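PDB 5A62: putative alpha/beta hydrolase fold protein from Candidatus Nitrososphaera gargensis, which probably acts as a hydrolase of the alpha/beta hydrolase fold, most likely cleaving carboxylic esters. Local coordinates for residues Y41-L46 with M258-M263; R52-Y56 with L84-I90; M74-I78 with I103-Y108; K92-H98 with V116-I122. Where two conformers were deposited one is given. Residue numbers count along the deposited sequence, not the author numbering.

How the contacts relate
Contact 1 closes the widest loop: helix 40-48, near the N terminus, meets helix 256-272, the last helix of the chain, and the other three contacts nest inside that loop. Helix 40-48 runs on into strand 52-56, which opens contact 2; the end of helix 74-87 closes it. The start of that same helix opens contact 3, closed by helix 100-111, so contacts 2 and 3 cross. Contact 4 follows contact 2 in series and crosses contact 3, since strand 93-98 lies between the two segments of contact 3 and strand 116-122 follows both. Contact 4 pairs strands within the central sheet; helices pack on one face in contact 1, on the other in contacts 2 and 3.

Contact 1 (Y41-L46 with M258-M263); sequences YEIQLL and MYDILM
Two helical segments, 41-46 and 258-263, pack side by side with their axes 12.5 Å apart at closest approach and crossing at -45°. Their nearest CA atoms are those of Glu42 and Tyr259 (8.7 Å) and of Leu46 and Met263 (8.8 Å), leaving room for large side chains. The main bump is Tyr259 (chi1 m), whose ring enters the hollow lined by Tyr41, Glu42 and Leu45. Tyr41 (chi1 t) turns its edge to the Tyr259 face in a T-shaped stack, centroids 4.8 Å apart and planes at 69°. Leu45 CD2 lies 3.8 Å from Tyr259 CD1. One turn on, Met263, m at all three chi angles, folds its flexible thioether against both leucines: SD is 4.1 Å from Leu45 CD2 and 3.8 Å from Leu46 CD2. Leu46 CD2 also reaches Leu262 CD2 at 4.5 Å. This is helix-helix packing on one face of the alpha/beta hydrolase sheet, where Leu46 rests on strand 25-29 and Met258 on strand 239-243. Tyr259 OH donates to Glu42 OE2 at 2.6 Å, and Glu42 OE1 forms a salt bridge with Lys254, so the buried carboxylate is compensated at both oxygens and its charge is tolerated in an otherwise apolar interface.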
loop_
_atom_site.group_PDB
_atom_site.type_symbol
_atom_site.label_atom_id
_atom_site.label_comp_id
_atom_site.label_asym_id
_atom_site.label_seq_id
_atom_site.Cartn_x
_atom_site.Cartn_y
_atom_site.Cartn_z
ATOM N N TYR A 41 8.012 15.614 -26.370
ATOM C CA TYR A 41 9.240 16.190 -26.795
ATOM C C TYR A 41 10.376 15.194 -26.772
ATOM O O TYR A 41 11.181 15.098 -27.702
ATOM C CB TYR A 41 9.622 17.388 -25.937
ATOM C CG TYR A 41 10.966 18.006 -26.258
ATOM C CD1 TYR A 41 11.141 18.729 -27.422
ATOM C CD2 TYR A 41 12.063 17.781 -25.449
ATOM C CE1 TYR A 41 12.381 19.262 -27.751
ATOM C CE2 TYR A 41 13.293 18.319 -25.761
ATOM C CZ TYR A 41 13.428 19.092 -26.899
ATOM O OH TYR A 41 14.690 19.596 -27.201
ATOM N N GLU A 42 10.469 14.452 -25.698
ATOM C CA GLU A 42 11.553 13.532 -25.530
ATOM C C GLU A 42 11.505 12.411 -26.572
ATOM O O GLU A 42 12.563 11.977 -27.023
ATOM C CB GLU A 42 11.514 12.869 -24.116
ATOM C CG GLU A 42 11.860 13.806 -23.006
ATOM C CD GLU A 42 10.779 14.725 -22.588
ATOM O OE1 GLU A 42 9.629 14.720 -23.072
ATOM O OE2 GLU A 42 11.076 15.527 -21.652
ATOM N N ILE A 43 10.329 11.904 -26.925
ATOM C CA ILE A 43 10.236 10.855 -27.933
ATOM C C ILE A 43 10.810 11.399 -29.251
ATOM O O ILE A 43 11.670 10.728 -29.844
ATOM C CB ILE A 43 8.805 10.366 -28.072
ATOM C CG1 ILE A 43 8.392 9.585 -26.820
ATOM C CG2 ILE A 43 8.659 9.531 -29.332
ATOM C CD1 ILE A 43 6.913 9.317 -26.664
ATOM N N GLN A 44 10.401 12.595 -29.622
ATOM C CA GLN A 44 10.918 13.200 -30.870
ATOM C C GLN A 44 12.396 13.432 -30.792
ATOM O O GLN A 44 13.108 13.093 -31.740
ATOM C CB GLN A 44 10.170 14.503 -31.198
ATOM C CG GLN A 44 8.709 14.236 -31.574
ATOM C CD GLN A 44 8.499 13.039 -32.526
ATOM O OE1 GLN A 44 7.676 12.149 -32.277
ATOM N NE2 GLN A 44 9.272 13.001 -33.616
ATOM N N LEU A 45 12.913 13.944 -29.695
ATOM C CA LEU A 45 14.338 14.213 -29.577
ATOM C C LEU A 45 15.142 12.924 -29.658
ATOM O O LEU A 45 16.178 12.846 -30.319
ATOM C CB LEU A 45 14.617 14.967 -28.268
ATOM C CG LEU A 45 16.057 15.057 -27.826
ATOM C CD1 LEU A 45 16.790 16.027 -28.721
ATOM C CD2 LEU A 45 16.129 15.495 -26.369
ATOM N N LEU A 46 14.665 11.856 -29.018
ATOM C CA LEU A 46 15.430 10.660 -28.911
ATOM C C LEU A 46 15.382 9.902 -30.209
ATOM O O LEU A 46 16.358 9.263 -30.576
ATOM C CB LEU A 46 14.911 9.819 -27.700
ATOM C CG LEU A 46 15.261 10.504 -26.378
ATOM C CD1 LEU A 46 14.584 9.704 -25.256
ATOM C CD2 LEU A 46 16.733 10.610 -26.081
ATOM N N MET A 258 18.267 20.222 -19.028
ATOM C CA MET A 258 18.013 18.821 -18.736
ATOM C C MET A 258 18.404 17.955 -19.923
ATOM O O MET A 258 18.883 16.830 -19.761
ATOM C CB MET A 258 16.556 18.572 -18.402
ATOM C CG MET A 258 16.194 17.129 -18.082
ATOM S SD MET A 258 14.631 16.979 -17.207
ATOM C CE MET A 258 13.538 17.470 -18.441
ATOM N N TYR A 259 18.178 18.487 -21.118
ATOM C CA TYR A 259 18.461 17.673 -22.319
ATOM C C TYR A 259 19.927 17.630 -22.672
ATOM O O TYR A 259 20.386 16.641 -23.185
ATOM C CB TYR A 259 17.554 18.050 -23.516
ATOM C CG TYR A 259 16.112 18.001 -23.067
ATOM C CD1 TYR A 259 15.515 16.799 -22.846
ATOM C CD2 TYR A 259 15.423 19.159 -22.728
ATOM C CE1 TYR A 259 14.226 16.732 -22.355
ATOM C CE2 TYR A 259 14.137 19.107 -22.251
ATOM C CZ TYR A 259 13.550 17.888 -22.037
ATOM O OH TYR A 259 12.259 17.785 -21.532
ATOM N N ASP A 260 20.612 18.725 -22.412
ATOM C CA ASP A 260 22.051 18.760 -22.554
ATOM C C ASP A 260 22.623 17.681 -21.661
ATOM O O ASP A 260 23.419 16.883 -22.096
ATOM C CB ASP A 260 22.566 20.139 -22.154
ATOM C CG ASP A 260 22.124 21.253 -23.130
ATOM O OD1 ASP A 260 21.709 20.981 -24.274
ATOM O OD2 ASP A 260 22.169 22.394 -22.664
ATOM N N ILE A 261 22.153 17.605 -20.413
ATOM C CA ILE A 261 22.644 16.598 -19.492
ATOM C C ILE A 261 22.272 15.173 -19.934
ATOM O O ILE A 261 23.108 14.285 -20.008
ATOM C CB ILE A 261 22.132 16.873 -18.080
ATOM C CG1 ILE A 261 22.777 18.162 -17.543
ATOM C CG2 ILE A 261 22.463 15.718 -17.160
ATOM C CD1 ILE A 261 22.086 18.681 -16.322
ATOM N N LEU A 262 21.004 14.994 -20.269
ATOM C CA LEU A 262 20.533 13.691 -20.722
ATOM C C LEU A 262 21.323 13.169 -21.913
ATOM O O LEU A 262 21.725 11.986 -21.911
ATOM C CB LEU A 262 19.053 13.822 -21.067
ATOM C CG LEU A 262 18.400 12.529 -21.595
ATOM C CD1 LEU A 262 18.355 11.515 -20.479
ATOM C CD2 LEU A 262 17.007 12.752 -22.181
ATOM N N MET A 263 21.529 14.027 -22.924
ATOM C CA MET A 263 22.214 13.508 -24.115
ATOM C C MET A 263 23.691 13.193 -23.830
ATOM O O MET A 263 24.259 12.234 -24.363
ATOM C CB MET A 263 22.025 14.445 -25.317
ATOM C CG MET A 263 20.576 14.695 -25.671
ATOM S SD MET A 263 19.481 13.236 -25.761
ATOM C CE MET A 263 20.315 12.360 -27.066
#

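Contact 2 (R52-Y56 with L84-I90); sequences RVIAY and LLEHLNI
This is a strand-to-helix packing contact in the alpha/beta hydrolase fold: the C-terminal end of helix 74-87 and the turn after it lie across one face of strand 52-56. The strand is extended, and Arg52, Ile54 and Tyr56 point toward the helix while Ala55 points away. Nearest CA pairs are Ile54 with Leu85 (9.1 Å) and Tyr56 with Leu84 (8.7 Å). Branched Ile54 (m, t), suited to a strand, occupies the middle: its CG2 is 3.9 Å from Leu88 CD1 and 4.3 Å from Leu84 CD2, and its CD1 is 3.6 Å from Ile90 CD1. Leu84 (t, p) also sets CD2 3.6 Å from Tyr56 CB; Leu84 and Leu88, one helical turn apart, present methyl groups to the same side of the strand. The helix ends in a Schellman motif: Asn89 takes positive phi (56°), Ile90 N donates a hydrogen bond to Leu85 O (3.0 Å) and Asn89 N to Glu86 O (3.1 Å). Asparagine accepts this left-handed conformation readily, and the reversal brings Ile90 (m, m) back to the sheet. Arg52 is stretched, t through chi3, carrying its guanidinium alongside Ile90 to a salt bridge with Asp17 on strand 12-18. Ile90 CD1 sits over one face of the Arg52 guanidinium, 3.2 Å from Arg52 NH1, and a water accepts from Arg52 NH1 at 2.8 Å and donates to Asn89 O at 3.0 Å.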
loop_
_atom_site.group_PDB
_atom_site.type_symbol
_atom_site.label_atom_id
_atom_site.label_comp_id
_atom_site.label_asym_id
_atom_site.label_seq_id
_atom_site.Cartn_x
_atom_site.Cartn_y
_atom_site.Cartn_z
ATOM N N ARG A 52 15.678 3.730 -30.438
ATOM C CA ARG A 52 14.350 3.135 -30.414
ATOM C C ARG A 52 13.790 3.592 -29.032
ATOM O O ARG A 52 14.536 3.619 -28.080
ATOM C CB ARG A 52 14.421 1.654 -30.469
ATOM C CG ARG A 52 13.129 0.928 -30.308
ATOM C CD ARG A 52 13.378 -0.534 -30.265
ATOM N NE ARG A 52 12.206 -1.351 -30.133
ATOM C CZ ARG A 52 12.225 -2.668 -30.074
ATOM N NH1 ARG A 52 13.365 -3.352 -30.032
ATOM N NH2 ARG A 52 11.080 -3.309 -30.003
ATOM N N VAL A 53 12.581 4.051 -29.039
ATOM C CA VAL A 53 11.955 4.659 -27.823
ATOM C C VAL A 53 10.687 3.913 -27.474
ATOM O O VAL A 53 9.709 3.923 -28.240
ATOM C CB VAL A 53 11.650 6.113 -27.999
ATOM C CG1 VAL A 53 11.204 6.721 -26.652
ATOM C CG2 VAL A 53 12.916 6.818 -28.514
ATOM N N ILE A 54 10.696 3.289 -26.310
ATOM C CA ILE A 54 9.559 2.572 -25.781
ATOM C C ILE A 54 8.974 3.370 -24.631
ATOM O O ILE A 54 9.753 3.791 -23.757
ATOM C CB ILE A 54 9.958 1.191 -25.290
ATOM C CG1 ILE A 54 10.473 0.359 -26.506
ATOM C CG2 ILE A 54 8.752 0.480 -24.664
ATOM C CD1 ILE A 54 11.428 -0.715 -26.111
ATOM N N ALA A 55 7.698 3.638 -24.654
ATOM C CA ALA A 55 7.049 4.329 -23.517
ATOM C C ALA A 55 5.789 3.585 -23.182
ATOM O O ALA A 55 5.200 2.956 -24.051
ATOM C CB ALA A 55 6.762 5.748 -23.877
ATOM N N TYR A 56 5.378 3.585 -21.935
ATOM C CA TYR A 56 4.196 2.890 -21.516
ATOM C C TYR A 56 3.474 3.616 -20.423
ATOM O O TYR A 56 4.029 4.513 -19.813
ATOM C CB TYR A 56 4.443 1.409 -21.196
ATOM C CG TYR A 56 5.098 1.203 -19.857
ATOM C CD1 TYR A 56 6.444 1.475 -19.653
ATOM C CD2 TYR A 56 4.387 0.728 -18.776
ATOM C CE1 TYR A 56 7.021 1.235 -18.432
ATOM C CE2 TYR A 56 4.959 0.488 -17.581
ATOM C CZ TYR A 56 6.275 0.803 -17.406
ATOM O OH TYR A 56 6.858 0.535 -16.211
ATOM N N LEU A 84 6.455 -6.341 -20.335
ATOM C CA LEU A 84 6.492 -5.516 -21.544
ATOM C C LEU A 84 7.827 -5.684 -22.292
ATOM O O LEU A 84 7.846 -5.802 -23.509
ATOM C CB LEU A 84 6.278 -4.028 -21.180
ATOM C CG LEU A 84 6.358 -3.053 -22.337
ATOM C CD1 LEU A 84 5.277 -3.307 -23.387
ATOM C CD2 LEU A 84 6.274 -1.634 -21.801
ATOM N N LEU A 85 8.956 -5.683 -21.582
ATOM C CA LEU A 85 10.243 -5.742 -22.252
ATOM C C LEU A 85 10.442 -7.148 -22.799
ATOM O O LEU A 85 11.014 -7.284 -23.891
ATOM C CB LEU A 85 11.363 -5.330 -21.284
ATOM C CG LEU A 85 11.228 -3.884 -20.797
ATOM C CD1 LEU A 85 12.464 -3.542 -19.990
ATOM C CD2 LEU A 85 10.979 -2.873 -21.923
ATOM N N GLU A 86 9.938 -8.183 -22.167
ATOM C CA GLU A 86 9.924 -9.526 -22.763
ATOM C C GLU A 86 9.086 -9.543 -24.026
ATOM O O GLU A 86 9.491 -10.131 -25.062
ATOM C CB GLU A 86 9.358 -10.563 -21.822
ATOM C CG GLU A 86 10.112 -10.881 -20.612
ATOM C CD GLU A 86 9.307 -11.730 -19.602
ATOM O OE1 GLU A 86 8.083 -12.025 -19.769
ATOM O OE2 GLU A 86 9.959 -12.064 -18.567
ATOM N N HIS A 87 7.950 -8.909 -24.040
ATOM C CA HIS A 87 7.009 -8.877 -25.199
ATOM C C HIS A 87 7.664 -8.246 -26.356
ATOM O O HIS A 87 7.395 -8.693 -27.520
ATOM C CB HIS A 87 5.773 -8.113 -24.756
ATOM C CG HIS A 87 4.786 -7.903 -25.826
ATOM N ND1 HIS A 87 4.179 -8.970 -26.465
ATOM C CD2 HIS A 87 4.286 -6.774 -26.381
ATOM C CE1 HIS A 87 3.314 -8.480 -27.332
ATOM N NE2 HIS A 87 3.375 -7.164 -27.341
ATOM N N LEU A 88 8.488 -7.238 -26.151
ATOM C CA LEU A 88 9.110 -6.482 -27.203
ATOM C C LEU A 88 10.478 -7.047 -27.548
ATOM O O LEU A 88 11.155 -6.500 -28.418
ATOM C CB LEU A 88 9.154 -5.015 -26.847
ATOM C CG LEU A 88 7.776 -4.424 -26.693
ATOM C CD1 LEU A 88 7.946 -2.967 -26.255
ATOM C CD2 LEU A 88 6.917 -4.515 -27.952
ATOM N N ASN A 89 10.879 -8.114 -26.882
ATOM C CA ASN A 89 12.161 -8.766 -27.101
ATOM C C ASN A 89 13.309 -7.820 -26.948
ATOM O O ASN A 89 14.251 -7.799 -27.764
ATOM C CB ASN A 89 12.156 -9.403 -28.495
ATOM C CG ASN A 89 11.013 -10.415 -28.660
ATOM O OD1 ASN A 89 10.113 -10.229 -29.458
ATOM N ND2 ASN A 89 11.045 -11.468 -27.890
ATOM N N ILE A 90 13.231 -7.027 -25.884
ATOM C CA ILE A 90 14.336 -6.109 -25.508
ATOM C C ILE A 90 15.317 -6.869 -24.582
ATOM O O ILE A 90 14.977 -7.157 -23.429
ATOM C CB ILE A 90 13.721 -4.911 -24.722
ATOM C CG1 ILE A 90 12.637 -4.223 -25.514
ATOM C CG2 ILE A 90 14.752 -3.859 -24.300
ATOM C CD1 ILE A 90 13.074 -3.820 -26.869
HETATM O O HOH W 1 13.620 -6.146 -30.153
#

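Contact 3 (M74-I78 with I103-Y108); sequences MQDLI and IISSMY
Ile78, Met107 and Ile104 carry most of this helix-helix contact of the alpha/beta hydrolase fold, in which the start of helix 74-87 crosses helix 100-111, the helix following the probable nucleophile elbow. The axes of segments 74-78 and 103-108 approach to 9.7 Å at a crossing angle of -74°, and the nearest CA atoms are those of Ile78 and Tyr108, 6.0 Å apart. Ile78 (m, m), with 93 Å² covered, bends its CD1 into the space between Ile104 and Met107: it lies 3.6 Å from Met107 CB, 3.8 Å from Ile104 CG2 and 3.7 Å from Ile104 O. Its CG2 meets the edge of the Tyr108 ring, 4.0 Å from CD1. The compact branched side chain suits such close backbones, touching three residues with few bonds to rotate. Met107 (m, t, p) extends toward the first residues of 74-78, its polarisable SD 3.7 Å from Met74 CB and its CE 4.1 Å from Gln75 OE1, an amide oxygen whose hydrogen bond is with Gln111. Ile104 (m, t) meets both Leu77 and Met74, with its CD1 3.9 Å from Leu77 CD1. Beyond, Met107 touches Val202 of helix 202-209, and Gln75 packs on Phe138 of the second subunit. Met74, m at each chi angle, curls so that its terminal CE ends 3.7 Å from Ile104 CG1.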
loop_
_atom_site.group_PDB
_atom_site.type_symbol
_atom_site.label_atom_id
_atom_site.label_comp_id
_atom_site.label_asym_id
_atom_site.label_seq_id
_atom_site.Cartn_x
_atom_site.Cartn_y
_atom_site.Cartn_z
ATOM N N MET A 74 5.031 -2.219 -5.385
ATOM C CA MET A 74 6.011 -1.880 -6.384
ATOM C C MET A 74 6.457 -3.081 -7.184
ATOM O O MET A 74 6.682 -2.961 -8.395
ATOM C CB MET A 74 7.255 -1.236 -5.757
ATOM C CG MET A 74 7.121 0.157 -5.172
ATOM S SD MET A 74 6.320 1.363 -6.234
ATOM C CE MET A 74 7.473 1.371 -7.524
ATOM N N GLN A 75 6.603 -4.226 -6.546
ATOM C CA GLN A 75 6.973 -5.418 -7.302
ATOM C C GLN A 75 6.086 -5.729 -8.441
ATOM O O GLN A 75 6.519 -6.161 -9.509
ATOM C CB GLN A 75 7.095 -6.594 -6.353
ATOM C CG GLN A 75 7.641 -7.827 -7.029
ATOM C CD GLN A 75 9.051 -7.605 -7.521
ATOM O OE1 GLN A 75 9.891 -7.049 -6.788
ATOM N NE2 GLN A 75 9.318 -7.994 -8.748
ATOM N N ASP A 76 4.783 -5.477 -8.285
ATOM C CA ASP A 76 3.834 -5.666 -9.354
ATOM C C ASP A 76 4.135 -4.762 -10.535
ATOM O O ASP A 76 3.998 -5.182 -11.664
ATOM C CB ASP A 76 2.419 -5.493 -8.854
ATOM C CG ASP A 76 2.046 -6.564 -7.875
ATOM O OD1 ASP A 76 2.141 -7.776 -8.232
ATOM O OD2 ASP A 76 1.595 -6.239 -6.746
ATOM N N LEU A 77 4.495 -3.527 -10.282
ATOM C CA LEU A 77 4.887 -2.616 -11.350
ATOM C C LEU A 77 6.188 -3.084 -12.039
ATOM O O LEU A 77 6.340 -2.947 -13.253
ATOM C CB LEU A 77 5.099 -1.175 -10.859
ATOM C CG LEU A 77 3.855 -0.521 -10.299
ATOM C CD1 LEU A 77 4.136 0.901 -9.900
ATOM C CD2 LEU A 77 2.649 -0.534 -11.235
ATOM N N ILE A 78 7.086 -3.655 -11.306
ATOM C CA ILE A 78 8.319 -4.157 -11.930
ATOM C C ILE A 78 7.967 -5.312 -12.812
ATOM O O ILE A 78 8.488 -5.415 -13.932
ATOM C CB ILE A 78 9.352 -4.571 -10.862
ATOM C CG1 ILE A 78 9.574 -3.541 -9.770
ATOM C CG2 ILE A 78 10.679 -4.938 -11.548
ATOM C CD1 ILE A 78 9.676 -2.110 -10.240
ATOM N N ILE A 103 12.131 5.095 -9.430
ATOM C CA ILE A 103 12.106 4.033 -8.520
ATOM C C ILE A 103 11.959 2.661 -9.231
ATOM O O ILE A 103 12.664 1.674 -8.978
ATOM C CB ILE A 103 10.944 4.249 -7.504
ATOM C CG1 ILE A 103 10.896 5.742 -7.099
ATOM C CG2 ILE A 103 11.273 3.297 -6.419
ATOM C CD1 ILE A 103 9.858 6.136 -6.039
ATOM N N ILE A 104 10.992 2.611 -10.148
ATOM C CA ILE A 104 10.778 1.428 -10.931
ATOM C C ILE A 104 12.099 1.035 -11.667
ATOM O O ILE A 104 12.434 -0.134 -11.670
ATOM C CB ILE A 104 9.621 1.649 -11.933
ATOM C CG1 ILE A 104 8.299 1.738 -11.137
ATOM C CG2 ILE A 104 9.598 0.552 -12.989
ATOM C CD1 ILE A 104 7.158 2.315 -11.959
ATOM N N SER A 105 12.754 2.020 -12.296
ATOM C CA SER A 105 13.978 1.714 -13.030
ATOM C C SER A 105 15.007 1.109 -12.123
ATOM O O SER A 105 15.725 0.178 -12.540
ATOM C CB SER A 105 14.547 2.919 -13.757
ATOM O OG SER A 105 15.140 3.903 -12.925
ATOM N N SER A 106 15.111 1.625 -10.885
ATOM C CA SER A 106 16.103 1.121 -9.977
ATOM C C SER A 106 15.829 -0.312 -9.528
ATOM O O SER A 106 16.732 -1.159 -9.476
ATOM C CB SER A 106 16.264 2.114 -8.829
ATOM O OG SER A 106 15.179 2.059 -7.924
ATOM N N MET A 107 14.574 -0.650 -9.280
ATOM C CA MET A 107 14.228 -1.988 -8.894
ATOM C C MET A 107 14.349 -2.963 -10.043
ATOM O O MET A 107 14.765 -4.104 -9.877
ATOM C CB MET A 107 12.759 -2.026 -8.376
ATOM C CG MET A 107 12.604 -1.329 -7.030
ATOM S SD MET A 107 10.919 -1.362 -6.398
ATOM C CE MET A 107 10.723 -3.060 -6.101
ATOM N N TYR A 108 14.062 -2.551 -11.263
ATOM C CA TYR A 108 14.213 -3.381 -12.394
ATOM C C TYR A 108 15.691 -3.713 -12.610
ATOM O O TYR A 108 16.012 -4.864 -12.800
ATOM C CB TYR A 108 13.547 -2.750 -13.663
ATOM C CG TYR A 108 13.573 -3.663 -14.842
ATOM C CD1 TYR A 108 12.579 -4.604 -15.062
ATOM C CD2 TYR A 108 14.626 -3.654 -15.714
ATOM C CE1 TYR A 108 12.681 -5.462 -16.143
ATOM C CE2 TYR A 108 14.666 -4.463 -16.818
ATOM C CZ TYR A 108 13.700 -5.378 -16.980
ATOM O OH TYR A 108 13.767 -6.230 -18.095
#

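Contact 4 (K92-H98 with V116-I122); sequences KCTIIGH and VDAIIMI
A salt bridge closes one end of this parallel strand pair: Lys92 NZ donates to Asp117 OD1 at 2.6 Å, the lysine chain arching over to the corner where segment 116-122 turns at Asp117. Asp117 OD2 and Thr94 OG1 are both hydrogen-bonded to Tyr24 OH. At the corner Asp117 N donates to Cys93 O (2.8 Å) in place of Ala118 N; the regular parallel ladder runs Ile95 N to Ala118 O (3.1 Å), Ile120 N to Ile95 O (2.8 Å), Gly97 N to Ile120 O (2.9 Å) and Ile122 N to Gly97 O (2.8 Å). The strand axes lie 4.7 Å apart at 13°, in a register pairing Ile95 with Ile119, Ile96 with Ile120 and His98 with Ile122. Beta-branched residues suit these extended backbones. On one face Ile96 CG2 meets Ile122 CD1 at 3.9 Å; on the other Ile95 CD1 meets Val116 CG2 at 4.2 Å. Gly97 opens a GxSxG pattern consistent with the nucleophile elbow. Helix 100-111 connects these strands in a beta-alpha-beta crossover and packs on Ile95, Val116 and Ile119; helix 256-272 packs on Thr94, Ala118 and Ile120 across the sheet, and strand 25-29 is hydrogen-bonded to the other edge of 93-98.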
loop_
_atom_site.group_PDB
_atom_site.type_symbol
_atom_site.label_atom_id
_atom_site.label_comp_id
_atom_site.label_asym_id
_atom_site.label_seq_id
_atom_site.Cartn_x
_atom_site.Cartn_y
_atom_site.Cartn_z
ATOM N N LYS A 92 18.833 -5.654 -23.843
ATOM C CA LYS A 92 19.657 -4.673 -23.064
ATOM C C LYS A 92 19.236 -3.272 -23.447
ATOM O O LYS A 92 19.189 -2.933 -24.617
ATOM C CB LYS A 92 21.174 -4.798 -23.299
ATOM C CG LYS A 92 21.827 -5.889 -22.448
ATOM C CD LYS A 92 23.290 -5.651 -22.076
ATOM C CE LYS A 92 23.428 -5.269 -20.598
ATOM N NZ LYS A 92 24.746 -4.649 -20.247
ATOM N N CYS A 93 18.973 -2.437 -22.449
ATOM C CA CYS A 93 18.348 -1.145 -22.708
ATOM C C CYS A 93 18.843 -0.149 -21.675
ATOM O O CYS A 93 19.533 -0.533 -20.699
ATOM C CB CYS A 93 16.836 -1.231 -22.636
ATOM S SG CYS A 93 16.162 -1.627 -20.990
ATOM N N THR A 94 18.474 1.096 -21.845
ATOM C CA THR A 94 18.640 2.110 -20.843
ATOM C C THR A 94 17.231 2.574 -20.468
ATOM O O THR A 94 16.413 2.827 -21.341
ATOM C CB THR A 94 19.481 3.243 -21.331
ATOM O OG1 THR A 94 20.836 2.728 -21.404
ATOM C CG2 THR A 94 19.460 4.435 -20.396
ATOM N N ILE A 95 16.972 2.792 -19.183
ATOM C CA ILE A 95 15.648 3.230 -18.701
ATOM C C ILE A 95 15.774 4.647 -18.143
ATOM O O ILE A 95 16.644 4.908 -17.345
ATOM C CB ILE A 95 15.155 2.292 -17.623
ATOM C CG1 ILE A 95 15.083 0.857 -18.122
ATOM C CG2 ILE A 95 13.786 2.713 -17.156
ATOM C CD1 ILE A 95 14.847 -0.213 -17.038
ATOM N N ILE A 96 14.875 5.479 -18.588
ATOM C CA ILE A 96 14.752 6.876 -18.186
ATOM C C ILE A 96 13.428 6.967 -17.404
ATOM O O ILE A 96 12.381 6.813 -17.990
ATOM C CB ILE A 96 14.776 7.861 -19.323
ATOM C CG1 ILE A 96 16.112 7.688 -20.090
ATOM C CG2 ILE A 96 14.596 9.259 -18.788
ATOM C CD1 ILE A 96 16.056 8.325 -21.439
ATOM N N GLY A 97 13.542 7.220 -16.091
ATOM C CA GLY A 97 12.339 7.248 -15.285
ATOM C C GLY A 97 12.193 8.470 -14.456
ATOM O O GLY A 97 13.160 8.909 -13.853
ATOM N N HIS A 98 11.005 9.072 -14.431
ATOM C CA HIS A 98 10.717 10.286 -13.689
ATOM C C HIS A 98 9.902 9.900 -12.482
ATOM O O HIS A 98 8.869 9.275 -12.580
ATOM C CB HIS A 98 9.919 11.288 -14.558
ATOM C CG HIS A 98 9.483 12.521 -13.847
ATOM N ND1 HIS A 98 8.326 13.181 -14.196
ATOM C CD2 HIS A 98 10.063 13.268 -12.914
ATOM C CE1 HIS A 98 8.192 14.256 -13.424
ATOM N NE2 HIS A 98 9.244 14.342 -12.641
ATOM N N VAL A 116 20.019 -4.456 -18.340
ATOM C CA VAL A 116 20.054 -2.988 -18.304
ATOM C C VAL A 116 21.483 -2.499 -18.369
ATOM O O VAL A 116 22.319 -2.928 -17.549
ATOM C CB VAL A 116 19.368 -2.427 -17.029
ATOM C CG1 VAL A 116 20.189 -2.712 -15.763
ATOM C CG2 VAL A 116 18.960 -0.968 -17.216
ATOM N N ASP A 117 21.745 -1.626 -19.296
ATOM C CA ASP A 117 23.033 -0.947 -19.325
ATOM C C ASP A 117 23.119 0.189 -18.315
ATOM O O ASP A 117 24.183 0.448 -17.712
ATOM C CB ASP A 117 23.352 -0.415 -20.679
ATOM C CG ASP A 117 23.601 -1.501 -21.732
ATOM O OD1 ASP A 117 24.421 -2.393 -21.473
ATOM O OD2 ASP A 117 23.012 -1.423 -22.814
ATOM N N ALA A 118 22.017 0.928 -18.167
ATOM C CA ALA A 118 22.014 2.161 -17.418
ATOM C C ALA A 118 20.597 2.523 -17.086
ATOM O O ALA A 118 19.655 2.173 -17.791
ATOM C CB ALA A 118 22.625 3.285 -18.190
ATOM N N ILE A 119 20.495 3.242 -15.992
ATOM C CA ILE A 119 19.260 3.928 -15.638
ATOM C C ILE A 119 19.563 5.403 -15.415
ATOM O O ILE A 119 20.619 5.782 -14.944
ATOM C CB ILE A 119 18.556 3.358 -14.449
ATOM C CG1 ILE A 119 19.269 3.543 -13.137
ATOM C CG2 ILE A 119 18.224 1.917 -14.698
ATOM C CD1 ILE A 119 18.469 3.039 -11.937
ATOM N N ILE A 120 18.548 6.224 -15.756
ATOM C CA ILE A 120 18.589 7.680 -15.628
ATOM C C ILE A 120 17.364 8.051 -14.862
ATOM O O ILE A 120 16.260 7.988 -15.424
ATOM C CB ILE A 120 18.688 8.408 -16.956
ATOM C CG1 ILE A 120 19.916 7.911 -17.706
ATOM C CG2 ILE A 120 18.777 9.931 -16.672
ATOM C CD1 ILE A 120 20.020 8.437 -19.123
ATOM N N MET A 121 17.512 8.457 -13.625
ATOM C CA MET A 121 16.393 8.772 -12.727
ATOM C C MET A 121 16.225 10.276 -12.655
ATOM O O MET A 121 17.187 10.971 -12.279
ATOM C CB MET A 121 16.664 8.254 -11.334
ATOM C CG MET A 121 16.840 6.748 -11.262
ATOM S SD MET A 121 17.232 6.146 -9.627
ATOM C CE MET A 121 18.929 6.724 -9.443
ATOM N N ILE A 122 15.087 10.809 -13.028
ATOM C CA ILE A 122 14.807 12.231 -13.036
ATOM C C ILE A 122 13.872 12.456 -11.849
ATOM O O ILE A 122 12.748 11.964 -11.825
ATOM C CB ILE A 122 14.164 12.686 -14.306
ATOM C CG1 ILE A 122 15.014 12.290 -15.531
ATOM C CG2 ILE A 122 13.878 14.200 -14.207
ATOM C CD1 ILE A 122 14.396 12.619 -16.856
#